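Local coordinates for protein putative adenosine kinase (Schistosoma mansoni, PDB 3VAS) that probably phosphorylates adenosine to AMP with ATP as phosphate donor, as a ribokinase-family nucleoside kinase, and here holds adenosine in its substrate pocket, at residues V27-P33 against C101-I107; A83-V88 against Y183-V188; L162-E168 against C192-K198. All blocks are in the same frame, centred on the assembly; numbering follows the deposited sequence.

Contact 1: V27-P33 against C101-I107. With ADN (adenosine), chain C.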
loop_
_atom_site.group_PDB
_atom_site.type_symbol
_atom_site.label_atom_id
_atom_site.label_comp_id
_atom_site.label_asym_id
_atom_site.label_seq_id
_atom_site.Cartn_x
_atom_site.Cartn_y
_atom_site.Cartn_z
ATOM N N VAL A 27 10.899 7.847 8.459
ATOM C CA VAL A 27 9.897 7.395 7.498
ATOM C C VAL A 27 8.494 7.743 7.982
ATOM O O VAL A 27 8.121 7.420 9.109
ATOM C CB VAL A 27 9.967 5.863 7.292
ATOM C CG1 VAL A 27 8.850 5.395 6.370
ATOM C CG2 VAL A 27 11.330 5.454 6.745
ATOM N N PHE A 28 7.720 8.400 7.125
ATOM C CA PHE A 28 6.356 8.799 7.464
ATOM C C PHE A 28 5.356 8.204 6.484
ATOM O O PHE A 28 5.554 8.264 5.272
ATOM C CB PHE A 28 6.225 10.328 7.463
ATOM C CG PHE A 28 4.825 10.824 7.743
ATOM C CD1 PHE A 28 4.443 11.166 9.031
ATOM C CD2 PHE A 28 3.896 10.955 6.717
ATOM C CE1 PHE A 28 3.160 11.618 9.294
ATOM C CE2 PHE A 28 2.616 11.402 6.972
ATOM C CZ PHE A 28 2.246 11.738 8.262
ATOM N N GLY A 29 4.274 7.645 7.012
ATOM C CA GLY A 29 3.163 7.219 6.183
ATOM C C GLY A 29 1.854 7.826 6.655
ATOM O O GLY A 29 1.680 8.094 7.845
ATOM N N MET A 30 0.941 8.074 5.723
ATOM C CA MET A 30 -0.447 8.373 6.077
ATOM C C MET A 30 -1.349 7.498 5.223
ATOM O O MET A 30 -1.044 7.249 4.062
ATOM C CB MET A 30 -0.789 9.860 5.898
ATOM C CG MET A 30 -0.720 10.383 4.463
ATOM S SD MET A 30 -1.523 11.998 4.241
ATOM C CE MET A 30 -3.221 11.532 3.999
ATOM N N GLY A 31 -2.446 7.007 5.794
ATOM C CA GLY A 31 -3.325 6.132 5.036
ATOM C C GLY A 31 -4.649 5.768 5.678
ATOM O O GLY A 31 -5.145 6.457 6.576
ATOM N N ASN A 32 -5.228 4.672 5.195
ATOM C CA ASN A 32 -6.494 4.178 5.712
ATOM C C ASN A 32 -6.270 2.961 6.610
ATOM O O ASN A 32 -5.976 1.869 6.126
ATOM C CB ASN A 32 -7.429 3.819 4.551
ATOM C CG ASN A 32 -7.466 4.898 3.475
ATOM O OD1 ASN A 32 -7.366 6.090 3.773
ATOM N ND2 ASN A 32 -7.605 4.484 2.220
ATOM N N PRO A 33 -6.384 3.146 7.931
ATOM C CA PRO A 33 -6.189 1.979 8.799
ATOM C C PRO A 33 -7.467 1.161 8.840
ATOM O O PRO A 33 -8.525 1.678 9.208
ATOM C CB PRO A 33 -5.868 2.601 10.162
ATOM C CG PRO A 33 -6.497 3.947 10.129
ATOM C CD PRO A 33 -6.588 4.392 8.691
ATOM N N CYS A 101 9.743 4.862 12.210
ATOM C CA CYS A 101 8.593 5.112 11.338
ATOM C C CYS A 101 7.429 5.813 12.040
ATOM O O CYS A 101 7.186 5.605 13.231
ATOM C CB CYS A 101 8.105 3.815 10.683
ATOM S SG CYS A 101 9.277 3.035 9.556
ATOM N N SER A 102 6.717 6.640 11.275
ATOM C CA SER A 102 5.554 7.375 11.757
ATOM C C SER A 102 4.360 7.076 10.860
ATOM O O SER A 102 4.515 6.934 9.645
ATOM C CB SER A 102 5.818 8.880 11.726
ATOM O OG SER A 102 6.799 9.265 12.666
ATOM N N TYR A 103 3.175 6.994 11.462
ATOM C CA TYR A 103 1.949 6.754 10.708
ATOM C C TYR A 103 0.780 7.608 11.199
ATOM O O TYR A 103 0.569 7.764 12.405
ATOM C CB TYR A 103 1.563 5.275 10.757
ATOM C CG TYR A 103 0.291 4.943 9.998
ATOM C CD1 TYR A 103 0.322 4.687 8.630
ATOM C CD2 TYR A 103 -0.937 4.872 10.650
ATOM C CE1 TYR A 103 -0.834 4.370 7.933
ATOM C CE2 TYR A 103 -2.104 4.555 9.966
ATOM C CZ TYR A 103 -2.047 4.307 8.605
ATOM O OH TYR A 103 -3.202 3.997 7.911
ATOM N N VAL A 104 0.025 8.143 10.243
ATOM C CA VAL A 104 -1.186 8.910 10.511
ATOM C C VAL A 104 -2.369 8.319 9.741
ATOM O O VAL A 104 -2.273 8.065 8.539
ATOM C CB VAL A 104 -1.011 10.383 10.089
ATOM C CG1 VAL A 104 -2.351 11.118 10.103
ATOM C CG2 VAL A 104 0.012 11.079 10.982
ATOM N N GLY A 105 -3.480 8.094 10.439
ATOM C CA GLY A 105 -4.700 7.613 9.814
ATOM C C GLY A 105 -5.899 7.896 10.700
ATOM O O GLY A 105 -5.736 8.328 11.845
ATOM N N CYS A 106 -7.102 7.650 10.189
ATOM C CA CYS A 106 -8.313 7.882 10.980
ATOM C C CYS A 106 -9.081 6.602 11.316
ATOM O O CYS A 106 -9.549 5.886 10.426
ATOM C CB CYS A 106 -9.242 8.889 10.287
ATOM S SG CYS A 106 -10.664 9.392 11.297
ATOM N N ILE A 107 -9.207 6.327 12.611
ATOM C CA ILE A 107 -9.999 5.205 13.098
ATOM C C ILE A 107 -11.233 5.718 13.843
ATOM O O ILE A 107 -11.332 6.912 14.150
ATOM C CB ILE A 107 -9.189 4.315 14.065
ATOM C CG1 ILE A 107 -8.674 5.145 15.248
ATOM C CG2 ILE A 107 -8.032 3.615 13.338
ATOM C CD1 ILE A 107 -8.053 4.308 16.370
HETATM O "O5'" ADN C . -2.779 -5.231 -0.043
HETATM C "C5'" ADN C . -3.738 -5.886 0.785
HETATM C "C4'" ADN C . -4.295 -4.948 1.827
HETATM O "O4'" ADN C . -5.007 -3.879 1.186
HETATM C "C3'" ADN C . -5.281 -5.555 2.832
HETATM O "O3'" ADN C . -4.650 -5.674 4.109
HETATM C "C2'" ADN C . -6.422 -4.517 2.922
HETATM O "O2'" ADN C . -6.769 -4.136 4.236
HETATM C "C1'" ADN C . -5.874 -3.327 2.131
HETATM N N9 ADN C . -6.894 -2.527 1.453
HETATM C C8 ADN C . -7.914 -2.974 0.747
HETATM N N7 ADN C . -8.681 -1.803 0.290
HETATM C C5 ADN C . -8.037 -0.631 0.788
HETATM C C6 ADN C . -8.334 0.723 0.662
HETATM N N6 ADN C . -9.489 1.137 -0.088
HETATM N N1 ADN C . -7.518 1.667 1.271
HETATM C C2 ADN C . -6.416 1.277 1.989
HETATM N N3 ADN C . -6.119 -0.056 2.110
HETATM C C4 ADN C . -6.963 -1.013 1.491
HETATM O O HOH W 1 -7.526 7.413 7.316
HETATM O O HOH W 2 -3.130 2.120 5.785
HETATM O O HOH W 3 -10.689 3.322 9.839
#
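Two neighbouring parallel strands of the ribokinase-like core meet here, the one that starts at Val27 pairing with strand 101-107, with segment axes 4.6 Å apart and 14° between their directions. Four backbone hydrogen bonds set the register: Ser102 N to Val27 O, Gly29 N to Ser102 O, Val104 N to Gly29 O and Gly31 N to Val104 O. On one face, Phe28 reaches along the sheet to Val104. Its CG lies opposite the backbone N (chi1 177°), which brings CZ to 3.6 Å from Val104 CG2, while CD1 meets Ser102 CB nearer the backbone. Helix 170-178 packs over these side chains. Met30 shares this face, but beyond CB its chain runs outward to Leu162 and Cys192.

The face carrying Val27, Cys101 and Tyr103 looks toward helix 83-95. Here Tyr103 runs alongside the backbone of Gly29-Gly31: CE1 is 3.8 Å from Gly31 N, and OH comes 3.2 Å from Gly31 C. Pro33 CB approaches the ring at its edge, near its plane, and Pro33 CG touches Ile107 CG2 at 3.6 Å, those two side chains crossing at about a right angle.

Past Gly31 the direct backbone bonding gives way to water. One molecule donates to Gly31 O and accepts from Cys106 N; a second, bound to Tyr103 OH at 2.8 Å, donates weakly to Asn32 O; a third joins the carbonyls of Pro33 and Cys106. Next along the chain, Asn32 ND2 donates to adenosine N1 at 3.0 Å and 166°, while Thr191 OG1 bonds to Asn32 OD1 and helps fix the amide's rotation. A base-reading side chain beside a core strand fits the substrate site of a ribokinase-type nucleoside kinase.

Contact 2: A83-V88 against Y183-V188. With ADN (adenosine), chain C.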
loop_
_atom_site.group_PDB
_atom_site.type_symbol
_atom_site.label_atom_id
_atom_site.label_comp_id
_atom_site.label_asym_id
_atom_site.label_seq_id
_atom_site.Cartn_x
_atom_site.Cartn_y
_atom_site.Cartn_z
ATOM N N ALA A 83 -3.306 -0.745 3.382
ATOM C CA ALA A 83 -2.142 -0.898 2.517
ATOM C C ALA A 83 -0.924 -0.100 2.985
ATOM O O ALA A 83 0.169 -0.648 3.103
ATOM C CB ALA A 83 -2.497 -0.542 1.074
ATOM N N THR A 84 -1.119 1.187 3.250
ATOM C CA THR A 84 -0.022 2.047 3.675
ATOM C C THR A 84 0.506 1.603 5.034
ATOM O O THR A 84 1.716 1.549 5.251
ATOM C CB THR A 84 -0.447 3.528 3.757
ATOM O OG1 THR A 84 -0.923 3.972 2.480
ATOM C CG2 THR A 84 0.732 4.405 4.194
ATOM N N LEU A 85 -0.412 1.276 5.938
ATOM C CA LEU A 85 -0.041 0.853 7.277
ATOM C C LEU A 85 0.752 -0.459 7.250
ATOM O O LEU A 85 1.746 -0.591 7.963
ATOM C CB LEU A 85 -1.274 0.750 8.191
ATOM C CG LEU A 85 -1.010 0.246 9.614
ATOM C CD1 LEU A 85 0.064 1.088 10.315
ATOM C CD2 LEU A 85 -2.295 0.205 10.447
ATOM N N ASN A 86 0.318 -1.411 6.422
ATOM C CA ASN A 86 1.047 -2.666 6.240
ATOM C C ASN A 86 2.514 -2.410 5.871
ATOM O O ASN A 86 3.430 -2.956 6.491
ATOM C CB ASN A 86 0.407 -3.532 5.146
ATOM C CG ASN A 86 -0.901 -4.187 5.578
ATOM O OD1 ASN A 86 -1.249 -4.215 6.760
ATOM N ND2 ASN A 86 -1.620 -4.744 4.606
ATOM N N THR A 87 2.718 -1.563 4.868
ATOM C CA THR A 87 4.050 -1.251 4.365
ATOM C C THR A 87 4.914 -0.543 5.404
ATOM O O THR A 87 6.052 -0.941 5.658
ATOM C CB THR A 87 3.959 -0.390 3.085
ATOM O OG1 THR A 87 3.382 -1.171 2.032
ATOM C CG2 THR A 87 5.333 0.092 2.647
ATOM N N VAL A 88 4.367 0.501 6.015
ATOM C CA VAL A 88 5.126 1.302 6.967
ATOM C C VAL A 88 5.495 0.529 8.232
ATOM O O VAL A 88 6.613 0.641 8.731
ATOM C CB VAL A 88 4.376 2.599 7.312
ATOM C CG1 VAL A 88 5.020 3.306 8.504
ATOM C CG2 VAL A 88 4.337 3.503 6.095
ATOM N N TYR A 183 5.886 7.222 2.395
ATOM C CA TYR A 183 5.174 6.200 1.650
ATOM C C TYR A 183 3.675 6.433 1.778
ATOM O O TYR A 183 3.129 6.368 2.880
ATOM C CB TYR A 183 5.520 4.792 2.145
ATOM C CG TYR A 183 4.830 3.710 1.340
ATOM C CD1 TYR A 183 5.365 3.263 0.133
ATOM C CD2 TYR A 183 3.629 3.152 1.769
ATOM C CE1 TYR A 183 4.730 2.281 -0.618
ATOM C CE2 TYR A 183 2.984 2.176 1.024
ATOM C CZ TYR A 183 3.539 1.741 -0.164
ATOM O OH TYR A 183 2.902 0.762 -0.895
ATOM N N ILE A 184 3.017 6.720 0.659
ATOM C CA ILE A 184 1.561 6.805 0.636
ATOM C C ILE A 184 0.994 6.007 -0.539
ATOM O O ILE A 184 1.378 6.217 -1.692
ATOM C CB ILE A 184 1.056 8.259 0.536
ATOM C CG1 ILE A 184 1.755 9.164 1.554
ATOM C CG2 ILE A 184 -0.455 8.309 0.738
ATOM C CD1 ILE A 184 1.342 10.621 1.443
ATOM N N ALA A 185 0.090 5.081 -0.236
ATOM C CA ALA A 185 -0.572 4.287 -1.267
ATOM C C ALA A 185 -1.620 5.111 -2.012
ATOM O O ALA A 185 -2.170 6.075 -1.470
ATOM C CB ALA A 185 -1.216 3.044 -0.658
ATOM N N GLY A 186 -1.893 4.717 -3.254
ATOM C CA GLY A 186 -2.897 5.379 -4.064
ATOM C C GLY A 186 -4.270 5.366 -3.419
ATOM O O GLY A 186 -5.086 6.247 -3.679
ATOM N N PHE A 187 -4.516 4.364 -2.577
ATOM C CA PHE A 187 -5.786 4.211 -1.871
ATOM C C PHE A 187 -6.222 5.463 -1.111
ATOM O O PHE A 187 -7.411 5.664 -0.868
ATOM C CB PHE A 187 -5.699 3.051 -0.880
ATOM C CG PHE A 187 -5.759 1.688 -1.517
ATOM C CD1 PHE A 187 -4.838 0.711 -1.174
ATOM C CD2 PHE A 187 -6.753 1.374 -2.431
ATOM C CE1 PHE A 187 -4.891 -0.547 -1.748
ATOM C CE2 PHE A 187 -6.811 0.116 -3.005
ATOM C CZ PHE A 187 -5.879 -0.843 -2.662
ATOM N N VAL A 188 -5.258 6.294 -0.731
ATOM C CA VAL A 188 -5.541 7.480 0.078
ATOM C C VAL A 188 -6.166 8.608 -0.753
ATOM O O VAL A 188 -6.719 9.565 -0.211
ATOM C CB VAL A 188 -4.271 7.950 0.816
ATOM C CG1 VAL A 188 -4.592 9.046 1.825
ATOM C CG2 VAL A 188 -3.635 6.765 1.526
HETATM O "O5'" ADN C . -2.779 -5.231 -0.043
HETATM C "C5'" ADN C . -3.738 -5.886 0.785
HETATM C "C4'" ADN C . -4.295 -4.948 1.827
HETATM O "O4'" ADN C . -5.007 -3.879 1.186
HETATM C "C3'" ADN C . -5.281 -5.555 2.832
HETATM O "O3'" ADN C . -4.650 -5.674 4.109
HETATM C "C2'" ADN C . -6.422 -4.517 2.922
HETATM O "O2'" ADN C . -6.769 -4.136 4.236
HETATM C "C1'" ADN C . -5.874 -3.327 2.131
HETATM N N9 ADN C . -6.894 -2.527 1.453
HETATM C C8 ADN C . -7.914 -2.974 0.747
HETATM N N7 ADN C . -8.681 -1.803 0.290
HETATM C C5 ADN C . -8.037 -0.631 0.788
HETATM C C6 ADN C . -8.334 0.723 0.662
HETATM N N6 ADN C . -9.489 1.137 -0.088
HETATM N N1 ADN C . -7.518 1.667 1.271
HETATM C C2 ADN C . -6.416 1.277 1.989
HETATM N N3 ADN C . -6.119 -0.056 2.110
HETATM C C4 ADN C . -6.963 -1.013 1.491
HETATM O O HOH W 4 1.059 -0.703 0.277
#
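The first turns of helix 83-95 run roughly antiparallel to strand 183-185, at 149° between directions with segment axes 7.7 Å apart; Thr84 and Ala185 are the nearest CA pair at 5.5 Å. Thr84 bridges the two with both branches, CG2 standing anti to the backbone N and OG1 beside it. OG1 accepts from Ala185 N at 3.1 Å and 160°, whereas CG2 packs against Tyr183 O and the edge of the Tyr183 ring.

One turn on, Thr87 sits on the face of that ring: CG2 lies 3.5 Å from the centroid and only 12° off the normal, a CH-pi contact. A water in the ring plane is bound by Tyr183 OH and donates to Thr87 OG1. Both hydroxyls have further partners, Asn213 ND2 for the tyrosine and Asp320 O for the threonine.

Toward the ligand, Ala83 CB abuts the edge of the Phe187 ring, 3.5 Å from CD1. Adenosine C6 lies over a face of this ring, 3.4 Å above its plane and offset toward the rim. Ala83 N donates to adenosine N3 in a nearly straight bond of 3.2 Å. Asn86 ND2 donates to adenosine O3' at 3.2 Å and also bonds to Asp320 OD2.

This chemistry is consistent with a pocket wall that holds the base by an aromatic face, from Phe187, and a backbone N-H, from Ala83, while helix 83-95 addresses both base and sugar.

Contact 3: L162-E168 against C192-K198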
loop_
_atom_site.group_PDB
_atom_site.type_symbol
_atom_site.label_atom_id
_atom_site.label_comp_id
_atom_site.label_asym_id
_atom_site.label_seq_id
_atom_site.Cartn_x
_atom_site.Cartn_y
_atom_site.Cartn_z
ATOM N N LEU A 162 -10.345 11.347 7.667
ATOM C CA LEU A 162 -8.989 11.881 7.762
ATOM C C LEU A 162 -8.928 13.234 7.062
ATOM O O LEU A 162 -9.267 13.347 5.882
ATOM C CB LEU A 162 -7.982 10.916 7.142
ATOM C CG LEU A 162 -6.533 11.396 7.070
ATOM C CD1 LEU A 162 -5.923 11.535 8.467
ATOM C CD2 LEU A 162 -5.726 10.445 6.209
ATOM N N SER A 163 -8.515 14.262 7.796
ATOM C CA SER A 163 -8.603 15.623 7.283
ATOM C C SER A 163 -7.269 16.349 7.279
ATOM O O SER A 163 -6.349 15.995 8.010
ATOM C CB SER A 163 -9.612 16.436 8.094
ATOM O OG SER A 163 -9.162 16.606 9.424
ATOM N N LEU A 164 -7.189 17.382 6.451
ATOM C CA LEU A 164 -6.023 18.246 6.405
ATOM C C LEU A 164 -5.855 18.960 7.745
ATOM O O LEU A 164 -4.733 19.241 8.170
ATOM C CB LEU A 164 -6.173 19.259 5.268
ATOM C CG LEU A 164 -4.954 20.089 4.872
ATOM C CD1 LEU A 164 -3.753 19.193 4.581
ATOM C CD2 LEU A 164 -5.285 20.957 3.667
ATOM N N ALA A 165 -6.977 19.243 8.409
ATOM C CA ALA A 165 -6.957 19.882 9.720
ATOM C C ALA A 165 -6.194 19.063 10.758
ATOM O O ALA A 165 -5.481 19.619 11.593
ATOM C CB ALA A 165 -8.378 20.161 10.208
ATOM N N HIS A 166 -6.353 17.744 10.711
ATOM C CA HIS A 166 -5.694 16.874 11.677
ATOM C C HIS A 166 -4.213 16.763 11.354
ATOM O O HIS A 166 -3.366 16.756 12.246
ATOM C CB HIS A 166 -6.332 15.491 11.678
ATOM C CG HIS A 166 -5.536 14.465 12.421
ATOM N ND1 HIS A 166 -5.536 14.375 13.796
ATOM C CD2 HIS A 166 -4.699 13.496 11.978
ATOM C CE1 HIS A 166 -4.741 13.388 14.170
ATOM N NE2 HIS A 166 -4.219 12.840 13.087
ATOM N N ILE A 167 -3.915 16.681 10.064
ATOM C CA ILE A 167 -2.546 16.581 9.577
ATOM C C ILE A 167 -1.751 17.856 9.866
ATOM O O ILE A 167 -0.548 17.802 10.121
ATOM C CB ILE A 167 -2.539 16.263 8.068
ATOM C CG1 ILE A 167 -3.157 14.882 7.826
ATOM C CG2 ILE A 167 -1.135 16.318 7.496
ATOM C CD1 ILE A 167 -3.428 14.577 6.368
ATOM N N GLU A 168 -2.430 18.998 9.855
ATOM C CA GLU A 168 -1.753 20.283 10.015
ATOM C C GLU A 168 -1.585 20.728 11.467
ATOM O O GLU A 168 -1.027 21.795 11.729
ATOM C CB GLU A 168 -2.454 21.373 9.201
ATOM C CG GLU A 168 -2.265 21.232 7.699
ATOM C CD GLU A 168 -2.911 22.358 6.916
ATOM O OE1 GLU A 168 -3.969 22.867 7.351
ATOM O OE2 GLU A 168 -2.355 22.740 5.865
ATOM N N CYS A 192 -8.283 11.190 1.619
ATOM C CA CYS A 192 -7.706 12.482 1.962
ATOM C C CYS A 192 -6.685 12.956 0.934
ATOM O O CYS A 192 -5.501 13.100 1.239
ATOM C CB CYS A 192 -7.053 12.419 3.343
ATOM S SG CYS A 192 -6.593 14.026 4.000
ATOM N N TYR A 193 -7.152 13.209 -0.282
ATOM C CA TYR A 193 -6.261 13.645 -1.344
ATOM C C TYR A 193 -5.542 14.947 -0.997
ATOM O O TYR A 193 -4.368 15.119 -1.319
ATOM C CB TYR A 193 -7.008 13.787 -2.670
ATOM C CG TYR A 193 -6.062 14.092 -3.800
ATOM C CD1 TYR A 193 -5.070 13.187 -4.155
ATOM C CD2 TYR A 193 -6.138 15.294 -4.495
ATOM C CE1 TYR A 193 -4.190 13.461 -5.183
ATOM C CE2 TYR A 193 -5.270 15.578 -5.525
ATOM C CZ TYR A 193 -4.296 14.659 -5.863
ATOM O OH TYR A 193 -3.422 14.939 -6.882
ATOM N N GLU A 194 -6.254 15.850 -0.331
ATOM C CA GLU A 194 -5.703 17.144 0.058
ATOM C C GLU A 194 -4.461 17.000 0.948
ATOM O O GLU A 194 -3.468 17.702 0.764
ATOM C CB GLU A 194 -6.782 18.001 0.746
ATOM C CG GLU A 194 -7.572 17.271 1.843
ATOM C CD GLU A 194 -8.489 18.194 2.651
ATOM O OE1 GLU A 194 -8.793 19.313 2.172
ATOM O OE2 GLU A 194 -8.906 17.800 3.768
ATOM N N GLY A 195 -4.523 16.089 1.911
ATOM C CA GLY A 195 -3.400 15.842 2.793
ATOM C C GLY A 195 -2.222 15.208 2.073
ATOM O O GLY A 195 -1.076 15.628 2.243
ATOM N N MET A 196 -2.490 14.193 1.260
ATOM C CA MET A 196 -1.396 13.515 0.579
ATOM C C MET A 196 -0.748 14.429 -0.461
ATOM O O MET A 196 0.454 14.354 -0.692
ATOM C CB MET A 196 -1.840 12.173 -0.017
ATOM C CG MET A 196 -2.810 12.265 -1.163
ATOM S SD MET A 196 -3.477 10.641 -1.588
ATOM C CE MET A 196 -2.034 9.819 -2.244
ATOM N N LEU A 197 -1.542 15.313 -1.057
ATOM C CA LEU A 197 -1.010 16.295 -2.001
ATOM C C LEU A 197 -0.113 17.301 -1.284
ATOM O O LEU A 197 0.956 17.660 -1.780
ATOM C CB LEU A 197 -2.144 17.028 -2.728
ATOM C CG LEU A 197 -1.697 17.992 -3.831
ATOM C CD1 LEU A 197 -0.803 17.280 -4.840
ATOM C CD2 LEU A 197 -2.892 18.618 -4.533
ATOM N N LYS A 198 -0.557 17.753 -0.115
ATOM C CA LYS A 198 0.224 18.691 0.678
ATOM C C LYS A 198 1.569 18.082 1.072
ATOM O O LYS A 198 2.605 18.732 0.952
ATOM C CB LYS A 198 -0.538 19.123 1.932
ATOM C CG LYS A 198 -0.032 20.440 2.504
ATOM C CD LYS A 198 -0.219 20.537 4.011
ATOM C CE LYS A 198 0.487 21.783 4.554
ATOM N NZ LYS A 198 0.637 21.771 6.035
#
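Glu194 OE2 accepts from Leu164 N at 3.2 Å and 153°, met from well above the carboxylate plane, 48° out of it. This bond ties the start of the short helix 164-167 to helix 189-205, two helices of the pfkB-family kinase domain. Glu194 CG takes the position between its backbone N and carbonyl carbon (chi1 48°), and the extended chain beyond brings OE2 also to 3.4 Å from Leu164 CB. The helix start has a second grip: Ser163 is its N-cap, with OG accepting from His166 N at 3.3 Å.

Alongside these polar bonds the packing is apolar. Leu164 CD1 and Ile167 CD1 each lie 3.8 Å from Gly195 CA, so both branches rest directly on the helix backbone where no side chain intervenes. Ile167 CD1 also meets Cys192 SG, and Leu162 CD2 touches Cys192 CB at 3.7 Å. On the inner side, Leu162, Ile167 and Cys192 all reach Met30 of strand 27-40, which seats both segments against the core strands.

At the other end, Lys198 stretches past Leu164 at about a right angle, its CD against Leu164 CD1, and its ammonium also makes a cation-pi contact with Trp173. Its extended chain delivers NZ to Glu168, where a salt bridge forms with a weak hydrogen bond, Lys198 NZ to Glu168 OE2 at 3.1 Å.

Contacts 1 and 2, with centres 8 Å apart, share the adenosine: contact 1 supplies one donor to the base, contact 2 further donors to base and ribose, and Asp320 and Asp36 also bind the ligand. Helix 83-95 is followed in the chain by strand 101-107, and a probable hydrogen bond, Phe28 O to Tyr183 N at 3.1 Å, joins the neighbouring strands of the two contacts. Contact 3 stands farther out, its centre about 11 Å from that of contact 1 and 14 Å from that of contact 2; the Leu162 side chain is about 10 Å from adenosine. It meets contact 1 through Met30 CE, 3.5 Å from Leu162 CD2, and contact 2 through Met196 SD, 3.5 Å from Val188 C.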